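Local coordinates for transcriptional regulator URE2 (Saccharomyces cerevisiae, PDB 1K0D), which represses genes of nitrogen utilization in yeast by holding GATA-type transcriptional activators in the cytoplasm, and has glutathione peroxidase activity, at residues Ser6-Phe11 against Ile48-Asn53; Tyr20-His25 against Pro72-His77; Ile36-Leu41 against Leu92-Lys97; Asn66-Val71 against Ile84-Ala89. All coordinates share one frame; numbering follows the deposited sequence.

Interaction 1: residues Ser6-Phe11 against Ile48-Asn53; sequences SRITKF and IFLDFN. With GSH (glutathione), chain F.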
# COMPACT_ATOMS: atom_id res chain seq x y z
N SER B 6 5.54 -6.07 -29.90
CA SER B 6 6.78 -6.67 -30.45
C SER B 6 8.01 -6.17 -29.69
O SER B 6 8.92 -6.94 -29.38
CB SER B 6 6.91 -6.34 -31.94
OG SER B 6 6.92 -4.94 -32.15
N ARG B 7 8.03 -4.87 -29.41
CA ARG B 7 9.14 -4.26 -28.68
C ARG B 7 9.33 -4.97 -27.34
O ARG B 7 10.42 -5.47 -27.05
CB ARG B 7 8.84 -2.78 -28.44
CG ARG B 7 9.74 -2.12 -27.40
CD ARG B 7 9.11 -0.82 -26.93
NE ARG B 7 9.85 -0.19 -25.84
CZ ARG B 7 9.42 0.87 -25.16
NH1 ARG B 7 8.24 1.41 -25.45
NH2 ARG B 7 10.16 1.39 -24.19
N ILE B 8 8.27 -4.99 -26.54
CA ILE B 8 8.31 -5.62 -25.23
C ILE B 8 8.38 -7.13 -25.39
O ILE B 8 8.96 -7.83 -24.56
CB ILE B 8 7.05 -5.27 -24.41
CG1 ILE B 8 6.80 -3.76 -24.43
CG2 ILE B 8 7.21 -5.76 -22.98
CD1 ILE B 8 7.94 -2.94 -23.85
N THR B 9 7.80 -7.63 -26.48
CA THR B 9 7.79 -9.06 -26.77
C THR B 9 9.22 -9.55 -26.97
O THR B 9 9.60 -10.62 -26.48
CB THR B 9 6.98 -9.38 -28.04
OG1 THR B 9 5.63 -8.90 -27.88
CG2 THR B 9 6.95 -10.87 -28.29
N LYS B 10 10.01 -8.76 -27.69
CA LYS B 10 11.39 -9.12 -27.95
C LYS B 10 12.17 -9.20 -26.64
O LYS B 10 12.97 -10.12 -26.44
CB LYS B 10 12.04 -8.09 -28.88
CG LYS B 10 13.35 -8.57 -29.51
CD LYS B 10 13.92 -7.54 -30.48
CE LYS B 10 15.06 -8.12 -31.29
NZ LYS B 10 16.16 -8.64 -30.43
N PHE B 11 11.93 -8.24 -25.75
CA PHE B 11 12.61 -8.21 -24.46
C PHE B 11 12.44 -9.52 -23.71
O PHE B 11 13.40 -10.04 -23.14
CB PHE B 11 12.09 -7.07 -23.59
CG PHE B 11 12.66 -7.07 -22.19
CD1 PHE B 11 14.00 -6.80 -21.97
CD2 PHE B 11 11.85 -7.39 -21.10
CE1 PHE B 11 14.54 -6.84 -20.68
CE2 PHE B 11 12.37 -7.43 -19.81
CZ PHE B 11 13.72 -7.16 -19.60
N ILE B 48 12.47 0.58 -18.82
CA ILE B 48 11.72 0.48 -20.06
C ILE B 48 10.47 1.33 -19.89
O ILE B 48 9.65 1.08 -19.00
CB ILE B 48 11.29 -0.96 -20.36
CG1 ILE B 48 12.52 -1.84 -20.60
CG2 ILE B 48 10.36 -0.98 -21.58
CD1 ILE B 48 12.18 -3.29 -20.93
N PHE B 49 10.33 2.36 -20.72
CA PHE B 49 9.16 3.21 -20.63
C PHE B 49 8.06 2.65 -21.52
O PHE B 49 8.16 2.67 -22.75
CB PHE B 49 9.48 4.65 -21.05
CG PHE B 49 10.49 5.32 -20.16
CD1 PHE B 49 11.85 5.26 -20.46
CD2 PHE B 49 10.09 5.98 -19.00
CE1 PHE B 49 12.80 5.85 -19.61
CE2 PHE B 49 11.02 6.56 -18.15
CZ PHE B 49 12.38 6.49 -18.45
N LEU B 50 7.01 2.12 -20.88
CA LEU B 50 5.89 1.55 -21.60
C LEU B 50 5.07 2.66 -22.25
O LEU B 50 4.72 3.65 -21.61
CB LEU B 50 4.98 0.75 -20.66
CG LEU B 50 5.54 -0.55 -20.08
CD1 LEU B 50 4.52 -1.18 -19.14
CD2 LEU B 50 5.86 -1.51 -21.23
N ASP B 51 4.78 2.49 -23.54
CA ASP B 51 3.99 3.44 -24.30
C ASP B 51 2.53 3.00 -24.17
O ASP B 51 2.05 2.19 -24.97
CB ASP B 51 4.42 3.41 -25.76
CG ASP B 51 3.66 4.41 -26.61
OD1 ASP B 51 2.42 4.43 -26.55
OD2 ASP B 51 4.32 5.18 -27.35
N PHE B 52 1.84 3.54 -23.17
CA PHE B 52 0.44 3.18 -22.95
C PHE B 52 -0.45 3.49 -24.15
O PHE B 52 -1.43 2.79 -24.40
CB PHE B 52 -0.09 3.86 -21.69
CG PHE B 52 0.39 3.22 -20.40
CD1 PHE B 52 1.72 3.30 -20.03
CD2 PHE B 52 -0.49 2.50 -19.60
CE1 PHE B 52 2.18 2.66 -18.87
CE2 PHE B 52 -0.04 1.86 -18.44
CZ PHE B 52 1.30 1.94 -18.08
N ASN B 53 -0.09 4.53 -24.91
CA ASN B 53 -0.86 4.89 -26.09
C ASN B 53 -0.96 3.69 -27.02
O ASN B 53 -2.04 3.34 -27.49
CB ASN B 53 -0.19 6.05 -26.83
CG ASN B 53 -0.85 6.34 -28.17
OD1 ASN B 53 -2.04 6.66 -28.23
ND2 ASN B 53 -0.08 6.23 -29.25
N1 GSH F . -0.55 1.66 -6.15
CA1 GSH F . 0.32 1.54 -7.33
C1 GSH F . 1.84 1.59 -6.98
O11 GSH F . 2.21 2.25 -5.99
O12 GSH F . 2.66 0.94 -7.77
CB1 GSH F . -0.05 2.65 -8.35
CG1 GSH F . 0.12 2.17 -9.82
CD1 GSH F . -0.28 3.32 -10.80
OE1 GSH F . -1.38 3.88 -10.70
N2 GSH F . 0.65 3.61 -11.73
CA2 GSH F . 0.41 4.67 -12.74
C2 GSH F . 0.00 4.02 -14.09
O2 GSH F . 0.38 2.88 -14.41
CB2 GSH F . 1.69 5.49 -12.97
SG2 GSH F . 2.13 6.56 -11.55
N3 GSH F . -0.79 4.77 -14.91
CA3 GSH F . -1.28 4.32 -16.24
C3 GSH F . -2.77 3.95 -16.17
O31 GSH F . -3.28 3.56 -17.23
O32 GSH F . -3.38 4.06 -15.08
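The short helix 7-11 lies against the end of strand 45-49 and the loop that follows it, its backbone nearest at Ile8 and Leu50, whose CA atoms are 8.4 Å apart. Three helix residues face the strand. Arg7, with CG anti to the backbone N (chi1 165°) and its chain extended as far as NE, slides along Ile48 in the opposite sense and brings its guanidinium to the carbonyl of Phe49. NH2 gives the better bond, 2.8 Å to Phe49 O, while NH1 adds a weak one to the same oxygen; the NH2 donor stands above the carbonyl plane. NH1 also forms a salt bridge with Glu56, whose carboxylate accepts from Asp51 N as well, so one acid ties the arginine to the loop. Beside these polar groups the contact is apolar. Ile8 CD1 meets Leu50 CD2 at 3.6 Å, the two side chains crossing at about a right angle, and Ile48 CG2 at 3.9 Å. Ile48 reaches in the other direction too, placing its CD1 over the centre of the Phe11 ring in a CH-pi contact, 4.0 Å from the centroid. Further along the loop, Phe52 CE2 touches glutathione CA3 at 3.5 Å. Within this glutathione-transferase-like N-terminal domain the helix covers the Thr21/Phe23/Ile48 face of the sheet at its edge strand: Phe11 also touches Thr21, and Ile48 and Leu50 rest on Phe23 of the neighbouring strand 20-24.

Interaction 2: residues Tyr20-His25 against Pro72-His77; sequences YTLFSH and PALIDH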
# COMPACT_ATOMS: atom_id res chain seq x y z
N TYR B 20 18.49 -5.63 -12.71
CA TYR B 20 17.06 -5.39 -12.64
C TYR B 20 16.54 -4.60 -13.83
O TYR B 20 17.24 -3.76 -14.38
CB TYR B 20 16.71 -4.62 -11.36
CG TYR B 20 17.24 -5.25 -10.11
CD1 TYR B 20 18.60 -5.16 -9.79
CD2 TYR B 20 16.41 -5.98 -9.26
CE1 TYR B 20 19.11 -5.79 -8.67
CE2 TYR B 20 16.91 -6.61 -8.13
CZ TYR B 20 18.27 -6.52 -7.84
OH TYR B 20 18.80 -7.16 -6.74
N THR B 21 15.31 -4.89 -14.23
CA THR B 21 14.68 -4.19 -15.33
C THR B 21 13.46 -3.52 -14.71
O THR B 21 12.64 -4.18 -14.06
CB THR B 21 14.21 -5.15 -16.45
OG1 THR B 21 15.34 -5.86 -16.98
CG2 THR B 21 13.54 -4.37 -17.57
N LEU B 22 13.35 -2.22 -14.89
CA LEU B 22 12.22 -1.49 -14.33
C LEU B 22 11.27 -1.01 -15.41
O LEU B 22 11.68 -0.35 -16.36
CB LEU B 22 12.72 -0.28 -13.53
CG LEU B 22 11.66 0.74 -13.09
CD1 LEU B 22 10.71 0.09 -12.08
CD2 LEU B 22 12.35 1.96 -12.46
N PHE B 23 10.00 -1.37 -15.27
CA PHE B 23 8.98 -0.92 -16.22
C PHE B 23 8.33 0.29 -15.59
O PHE B 23 7.91 0.24 -14.44
CB PHE B 23 7.94 -2.00 -16.47
CG PHE B 23 8.46 -3.15 -17.27
CD1 PHE B 23 9.03 -4.25 -16.64
CD2 PHE B 23 8.39 -3.12 -18.65
CE1 PHE B 23 9.53 -5.31 -17.39
CE2 PHE B 23 8.89 -4.18 -19.41
CZ PHE B 23 9.46 -5.28 -18.77
N SER B 24 8.26 1.38 -16.35
CA SER B 24 7.69 2.61 -15.84
C SER B 24 7.13 3.46 -16.97
O SER B 24 6.85 2.96 -18.06
CB SER B 24 8.78 3.40 -15.10
OG SER B 24 8.28 4.61 -14.56
N HIS B 25 6.96 4.75 -16.70
CA HIS B 25 6.46 5.71 -17.68
C HIS B 25 7.18 7.02 -17.38
O HIS B 25 7.38 7.37 -16.22
CB HIS B 25 4.95 5.88 -17.56
CG HIS B 25 4.35 6.71 -18.65
ND1 HIS B 25 4.49 8.08 -18.71
CD2 HIS B 25 3.63 6.36 -19.75
CE1 HIS B 25 3.88 8.54 -19.79
NE2 HIS B 25 3.36 7.51 -20.44
N PRO B 72 4.77 1.09 -11.54
CA PRO B 72 5.91 0.28 -11.96
C PRO B 72 5.80 -1.21 -11.67
O PRO B 72 4.95 -1.67 -10.90
CB PRO B 72 7.05 0.89 -11.17
CG PRO B 72 6.38 1.12 -9.83
CD PRO B 72 5.04 1.72 -10.23
N ALA B 73 6.68 -1.97 -12.31
CA ALA B 73 6.79 -3.40 -12.13
C ALA B 73 8.30 -3.60 -12.24
O ALA B 73 8.96 -2.94 -13.04
CB ALA B 73 6.06 -4.16 -13.23
N LEU B 74 8.84 -4.49 -11.42
CA LEU B 74 10.27 -4.73 -11.44
C LEU B 74 10.59 -6.20 -11.66
O LEU B 74 9.91 -7.08 -11.13
CB LEU B 74 10.90 -4.30 -10.12
CG LEU B 74 12.42 -4.46 -10.08
CD1 LEU B 74 13.04 -3.34 -10.91
CD2 LEU B 74 12.92 -4.40 -8.64
N ILE B 75 11.62 -6.47 -12.45
CA ILE B 75 12.01 -7.84 -12.66
C ILE B 75 13.37 -8.03 -12.02
O ILE B 75 14.34 -7.35 -12.37
CB ILE B 75 12.06 -8.20 -14.16
CG1 ILE B 75 10.67 -8.03 -14.79
CG2 ILE B 75 12.51 -9.64 -14.33
CD1 ILE B 75 10.57 -8.54 -16.23
N ASP B 76 13.43 -8.94 -11.05
CA ASP B 76 14.67 -9.24 -10.35
C ASP B 76 15.28 -10.44 -11.08
O ASP B 76 15.04 -11.58 -10.70
CB ASP B 76 14.36 -9.60 -8.89
CG ASP B 76 15.60 -9.78 -8.05
OD1 ASP B 76 16.60 -10.30 -8.59
OD2 ASP B 76 15.58 -9.41 -6.85
N HIS B 77 16.04 -10.17 -12.14
CA HIS B 77 16.65 -11.23 -12.95
C HIS B 77 17.44 -12.25 -12.15
O HIS B 77 17.33 -13.45 -12.41
CB HIS B 77 17.54 -10.61 -14.03
CG HIS B 77 16.81 -9.68 -14.94
ND1 HIS B 77 15.73 -10.08 -15.70
CD2 HIS B 77 16.96 -8.35 -15.16
CE1 HIS B 77 15.25 -9.04 -16.35
NE2 HIS B 77 15.97 -7.98 -16.04
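Strands 20-24 and 73-76 are the two central strands of the thioredoxin-like sheet of this glutathione-transferase N-terminal domain, and they run antiparallel, their axes 4.9 Å apart. Two hydrogen-bonded pairs hold them. Between Thr21 and Ile75 both bonds are good: Thr21 N meets Ile75 O on a lone pair, and Ile75 N gives to Thr21 O at 3.0 Å. Between Phe23 and Ala73 the bonds are unequal, since Phe23 N points nearly along the C=O axis of Ala73 at 2.9 Å from its O, whereas Ala73 N to Phe23 O is weak at 3.3 Å. That end follows Pro72, a glutathione-pocket residue whose preceding peptide bond is cis; Pro72 CA lies 3.2 Å from Phe23 O in a CA-H...O contact. The outward backbone groups are taken up by the outer strands: Leu22 pairs with Asn46 and Ile48 of strand 45-49, and Leu74 with Ile84 of strand 82-85.

On the face of Thr21, Phe23, Ala73 and Ile75, the Phe23 ring presents its CE1 edge to Ile75 CD1, 3.6 Å away. The opposite face carries Tyr20, Leu22, Leu74 and Asp76. There Tyr20 and Asp76 lie side by side, ring and carboxylate planes 57° apart, and both polar ends turn to Lys97 of helix 87-102, which makes a salt bridge with Asp76 OD2 and a hydrogen bond with Tyr20 OH. His77 is gripped through both nitrogens: ND1 bonds Asn81, and NE2, approached at the edge of the ring, makes a very short hydrogen bond of 2.4 Å with Thr21 OG1.

Interaction 3: residues Ile36-Leu41 against Leu92-Lys97; sequences IVLSEL and LHLVNK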
# COMPACT_ATOMS: atom_id res chain seq x y z
N ILE B 36 14.52 5.81 -7.53
CA ILE B 36 15.25 6.43 -6.44
C ILE B 36 15.84 5.41 -5.46
O ILE B 36 17.03 5.48 -5.13
CB ILE B 36 14.34 7.41 -5.66
CG1 ILE B 36 14.13 8.68 -6.50
CG2 ILE B 36 14.96 7.74 -4.31
CD1 ILE B 36 13.18 9.67 -5.88
N VAL B 37 15.03 4.47 -5.00
CA VAL B 37 15.53 3.47 -4.06
C VAL B 37 16.53 2.54 -4.72
O VAL B 37 17.51 2.12 -4.11
CB VAL B 37 14.37 2.64 -3.46
CG1 VAL B 37 14.92 1.52 -2.57
CG2 VAL B 37 13.47 3.57 -2.66
N LEU B 38 16.27 2.21 -5.98
CA LEU B 38 17.15 1.36 -6.76
C LEU B 38 18.53 2.07 -6.83
O LEU B 38 19.58 1.45 -6.65
CB LEU B 38 16.56 1.21 -8.17
CG LEU B 38 16.40 -0.12 -8.92
CD1 LEU B 38 16.12 -1.29 -7.99
CD2 LEU B 38 15.27 0.05 -9.94
N SER B 39 18.50 3.37 -7.09
CA SER B 39 19.72 4.14 -7.20
C SER B 39 20.43 4.32 -5.86
O SER B 39 21.64 4.15 -5.78
CB SER B 39 19.44 5.50 -7.83
OG SER B 39 20.57 6.35 -7.71
N GLU B 40 19.68 4.65 -4.81
CA GLU B 40 20.26 4.84 -3.49
C GLU B 40 20.95 3.58 -2.96
O GLU B 40 21.97 3.66 -2.27
CB GLU B 40 19.19 5.30 -2.49
CG GLU B 40 18.92 6.81 -2.47
CD GLU B 40 20.07 7.62 -1.83
OE1 GLU B 40 20.01 8.87 -1.87
OE2 GLU B 40 21.02 7.01 -1.29
N LEU B 41 20.40 2.42 -3.28
CA LEU B 41 20.96 1.16 -2.81
C LEU B 41 22.08 0.64 -3.68
O LEU B 41 22.68 -0.39 -3.37
CB LEU B 41 19.86 0.09 -2.70
CG LEU B 41 18.77 0.41 -1.67
CD1 LEU B 41 17.65 -0.61 -1.78
CD2 LEU B 41 19.37 0.41 -0.27
N LEU B 92 10.02 -2.67 -0.39
CA LEU B 92 10.29 -3.62 0.67
C LEU B 92 11.17 -4.75 0.14
O LEU B 92 12.03 -5.27 0.85
CB LEU B 92 8.99 -4.19 1.25
CG LEU B 92 8.16 -3.21 2.10
CD1 LEU B 92 6.99 -3.96 2.73
CD2 LEU B 92 9.04 -2.60 3.20
N HIS B 93 10.98 -5.13 -1.11
CA HIS B 93 11.80 -6.19 -1.67
C HIS B 93 13.26 -5.72 -1.75
O HIS B 93 14.18 -6.45 -1.40
CB HIS B 93 11.30 -6.58 -3.06
CG HIS B 93 12.05 -7.73 -3.66
ND1 HIS B 93 13.02 -7.56 -4.63
CD2 HIS B 93 11.99 -9.06 -3.41
CE1 HIS B 93 13.52 -8.74 -4.94
NE2 HIS B 93 12.92 -9.66 -4.22
N LEU B 94 13.45 -4.49 -2.21
CA LEU B 94 14.79 -3.93 -2.34
C LEU B 94 15.55 -3.76 -1.03
O LEU B 94 16.71 -4.18 -0.93
CB LEU B 94 14.73 -2.59 -3.09
CG LEU B 94 14.26 -2.73 -4.54
CD1 LEU B 94 14.30 -1.37 -5.22
CD2 LEU B 94 15.15 -3.72 -5.27
N VAL B 95 14.92 -3.17 -0.01
CA VAL B 95 15.64 -3.00 1.24
C VAL B 95 15.86 -4.33 1.95
O VAL B 95 16.89 -4.53 2.60
CB VAL B 95 14.94 -2.00 2.18
CG1 VAL B 95 14.83 -0.65 1.48
CG2 VAL B 95 13.57 -2.51 2.60
N ASN B 96 14.91 -5.26 1.82
CA ASN B 96 15.06 -6.58 2.44
C ASN B 96 16.25 -7.30 1.82
O ASN B 96 17.08 -7.88 2.52
CB ASN B 96 13.80 -7.42 2.26
CG ASN B 96 12.82 -7.26 3.41
OD1 ASN B 96 13.02 -7.82 4.49
ND2 ASN B 96 11.77 -6.48 3.19
N LYS B 97 16.34 -7.24 0.49
CA LYS B 97 17.42 -7.89 -0.24
C LYS B 97 18.77 -7.27 0.08
O LYS B 97 19.74 -7.98 0.34
CB LYS B 97 17.17 -7.80 -1.75
CG LYS B 97 18.13 -8.64 -2.56
CD LYS B 97 17.73 -8.72 -4.02
CE LYS B 97 18.61 -9.71 -4.77
NZ LYS B 97 18.16 -9.91 -6.17
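Two helices of the thioredoxin-like domain pack side by side here on the Leu22/Leu74 face of its sheet, the C-terminal turn of helix 29-40 with Leu41 just beyond it, and the middle of helix 87-102; their backbones come nearest at Leu38 and Leu94, with CA atoms 7.3 Å apart, and at Leu41 and Val95, 7.9 Å apart. Leu94 carries the contact. With CG anti to the carbonyl carbon, it brings its CD1 to Leu38 and Val37 of helix 29-40. Leu38 CD1 presses on Leu94 CD1 at 3.3 Å, tighter than usual van der Waals contact, and the Leu38 torsions (chi1 -133°, chi2 33°) depart from staggered values. Val37 CG1 touches the same methyl at 4.0 Å. Leu41 CD1 instead covers the root of the side chain, 3.8 Å from Leu94 CB, and extends to Val95 CG1. Toward the sheet, Leu94 also rests on Leu74, while Val37 and Val95 both touch Ile214 of the C-terminal domain. On another side of helix 87-102, Leu92, His93 and Asn96 pack on the second subunit. The chemistry is wholly apolar, all five touching residues being buried, so the two helices are joined by shape and by exclusion of water.

Interaction 4: residues Asn66-Val71 against Ile84-Ala89; sequences NPNARV and IWESGA. With GSH (glutathione), chain F.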
# COMPACT_ATOMS: atom_id res chain seq x y z
N ASN B 66 3.02 -7.95 -14.33
CA ASN B 66 2.13 -7.25 -13.42
C ASN B 66 0.67 -7.47 -13.84
O ASN B 66 0.19 -6.84 -14.78
CB ASN B 66 2.42 -5.75 -13.43
CG ASN B 66 1.52 -4.99 -12.49
OD1 ASN B 66 0.54 -5.54 -11.96
ND2 ASN B 66 1.83 -3.72 -12.26
N PRO B 67 -0.04 -8.36 -13.13
CA PRO B 67 -1.45 -8.64 -13.45
C PRO B 67 -2.36 -7.42 -13.44
O PRO B 67 -3.41 -7.42 -14.07
CB PRO B 67 -1.84 -9.68 -12.41
CG PRO B 67 -0.97 -9.36 -11.25
CD PRO B 67 0.37 -9.07 -11.91
N ASN B 68 -1.94 -6.38 -12.72
CA ASN B 68 -2.72 -5.15 -12.62
C ASN B 68 -2.51 -4.26 -13.85
O ASN B 68 -3.16 -3.22 -14.00
CB ASN B 68 -2.34 -4.38 -11.35
CG ASN B 68 -3.30 -3.24 -11.05
OD1 ASN B 68 -2.94 -2.28 -10.36
ND2 ASN B 68 -4.52 -3.33 -11.57
N ALA B 69 -1.58 -4.65 -14.72
CA ALA B 69 -1.30 -3.90 -15.95
C ALA B 69 -1.00 -2.42 -15.72
O ALA B 69 -1.47 -1.56 -16.48
CB ALA B 69 -2.48 -4.05 -16.93
N ARG B 70 -0.23 -2.13 -14.68
CA ARG B 70 0.14 -0.76 -14.35
C ARG B 70 1.64 -0.71 -14.05
O ARG B 70 2.29 -1.74 -13.94
CB ARG B 70 -0.64 -0.26 -13.13
CG ARG B 70 -2.15 -0.11 -13.34
CD ARG B 70 -2.45 1.04 -14.30
NE ARG B 70 -3.89 1.27 -14.49
CZ ARG B 70 -4.69 0.47 -15.20
NH1 ARG B 70 -4.21 -0.61 -15.81
NH2 ARG B 70 -5.99 0.76 -15.30
N VAL B 71 2.18 0.50 -13.95
CA VAL B 71 3.59 0.68 -13.64
C VAL B 71 3.67 1.32 -12.26
O VAL B 71 2.75 2.03 -11.84
CB VAL B 71 4.31 1.57 -14.67
CG1 VAL B 71 4.52 0.80 -15.97
CG2 VAL B 71 3.50 2.83 -14.93
N ILE B 84 8.04 -8.28 -9.33
CA ILE B 84 7.39 -7.63 -8.20
C ILE B 84 6.67 -6.38 -8.73
O ILE B 84 7.27 -5.57 -9.45
CB ILE B 84 8.39 -7.19 -7.10
CG1 ILE B 84 9.35 -8.33 -6.74
CG2 ILE B 84 7.62 -6.78 -5.85
CD1 ILE B 84 10.61 -8.38 -7.59
N TRP B 85 5.39 -6.25 -8.40
CA TRP B 85 4.61 -5.10 -8.84
C TRP B 85 4.09 -4.38 -7.59
O TRP B 85 4.07 -4.97 -6.52
CB TRP B 85 3.48 -5.54 -9.77
CG TRP B 85 2.71 -6.71 -9.28
CD1 TRP B 85 3.15 -8.00 -9.17
CD2 TRP B 85 1.36 -6.71 -8.81
NE1 TRP B 85 2.15 -8.80 -8.66
CE2 TRP B 85 1.04 -8.03 -8.43
CE3 TRP B 85 0.38 -5.71 -8.67
CZ2 TRP B 85 -0.21 -8.39 -7.92
CZ3 TRP B 85 -0.87 -6.06 -8.16
CH2 TRP B 85 -1.15 -7.39 -7.79
N GLU B 86 3.67 -3.13 -7.76
CA GLU B 86 3.22 -2.25 -6.66
C GLU B 86 4.51 -1.65 -6.09
O GLU B 86 5.35 -2.37 -5.56
CB GLU B 86 2.47 -3.02 -5.56
CG GLU B 86 1.01 -3.34 -5.90
CD GLU B 86 0.14 -2.09 -6.04
OE1 GLU B 86 -0.75 -2.09 -6.91
OE2 GLU B 86 0.32 -1.12 -5.26
N SER B 87 4.66 -0.33 -6.21
CA SER B 87 5.86 0.35 -5.74
C SER B 87 6.19 0.07 -4.27
O SER B 87 7.37 -0.02 -3.89
CB SER B 87 5.71 1.86 -5.95
OG SER B 87 4.59 2.38 -5.25
N GLY B 88 5.15 -0.08 -3.45
CA GLY B 88 5.36 -0.37 -2.04
C GLY B 88 6.00 -1.72 -1.82
O GLY B 88 6.88 -1.88 -0.97
N ALA B 89 5.58 -2.71 -2.61
CA ALA B 89 6.14 -4.05 -2.48
C ALA B 89 7.55 -4.07 -3.06
O ALA B 89 8.43 -4.77 -2.57
CB ALA B 89 5.25 -5.08 -3.20
N1 GSH F . -0.55 1.66 -6.15
CA1 GSH F . 0.32 1.54 -7.33
C1 GSH F . 1.84 1.59 -6.98
O11 GSH F . 2.21 2.25 -5.99
O12 GSH F . 2.66 0.94 -7.77
CB1 GSH F . -0.05 2.65 -8.35
CG1 GSH F . 0.12 2.17 -9.82
CD1 GSH F . -0.28 3.32 -10.80
OE1 GSH F . -1.38 3.88 -10.70
N2 GSH F . 0.65 3.61 -11.73
CA2 GSH F . 0.41 4.67 -12.74
C2 GSH F . 0.00 4.02 -14.09
O2 GSH F . 0.38 2.88 -14.41
CB2 GSH F . 1.69 5.49 -12.97
SG2 GSH F . 2.13 6.56 -11.55
N3 GSH F . -0.79 4.77 -14.91
CA3 GSH F . -1.28 4.32 -16.24
C3 GSH F . -2.77 3.95 -16.17
O31 GSH F . -3.28 3.56 -17.23
O32 GSH F . -3.38 4.06 -15.08
O HOH W 1 0.09 -2.21 -9.75
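Trp85 stands at the centre of this contact, its indole held in the crowded position between backbone N and carbonyl carbon (chi1 46°) so that one face looks onto the loop 66-71. Pro67 crosses it at about a right angle and lays its CD over the five-membered ring, 3.8 Å from the centroid, in a CH-pi contact. Asn66 brings OD1 over the same face, toward the rim, 3.3 Å from Trp85 CE3, with amide and ring planes 32° apart. That oxygen accepts from Asn68 N at 2.7 Å in an Asx turn, which helps hold it there. The indole also meets Trp121 and Phe124 of the second subunit edge-to-face. Both segments grip glutathione. Val71 pairs with its cysteinyl unit as one strand does with another, Val71 N to glutathione O2, and glutathione N2 to Val71 O at 2.6 Å. Across the pocket, Glu86 OE2 accepts from the ligand amine N1 at 3.0 Å, and Ser87 holds the carboxylate by its backbone N, to O12, and by OG, 2.5 Å from O11. Ser87 N belongs to the first turn of helix 87-102, so the helix dipole probably helps to stabilise that carboxylate, while the negative charge of Glu86 would probably favour a protonated amine.

Three of the four contacts are buried; only interaction 1 lies partly open, over the edge strand of the sheet, and there a charged arginine joins the apolar packing. Interaction 2 is the backbone-bonded middle of that sheet. Probable backbone hydrogen bonds join it to interaction 1, from Ile48 and Leu50 to strand 20-24, and to interaction 4, between Leu74 N and Ile84 O. Interaction 3 is purely aliphatic and packs on the Leu22/Leu74 face of the sheet, with Lys97 linking it to Tyr20 and Asp76. Interactions 3 and 4 share helix 87-102 and both face the second subunit. Glutathione is touched by Phe52 of interaction 1 and Pro72 of interaction 2, and held by directed hydrogen bonds in interaction 4.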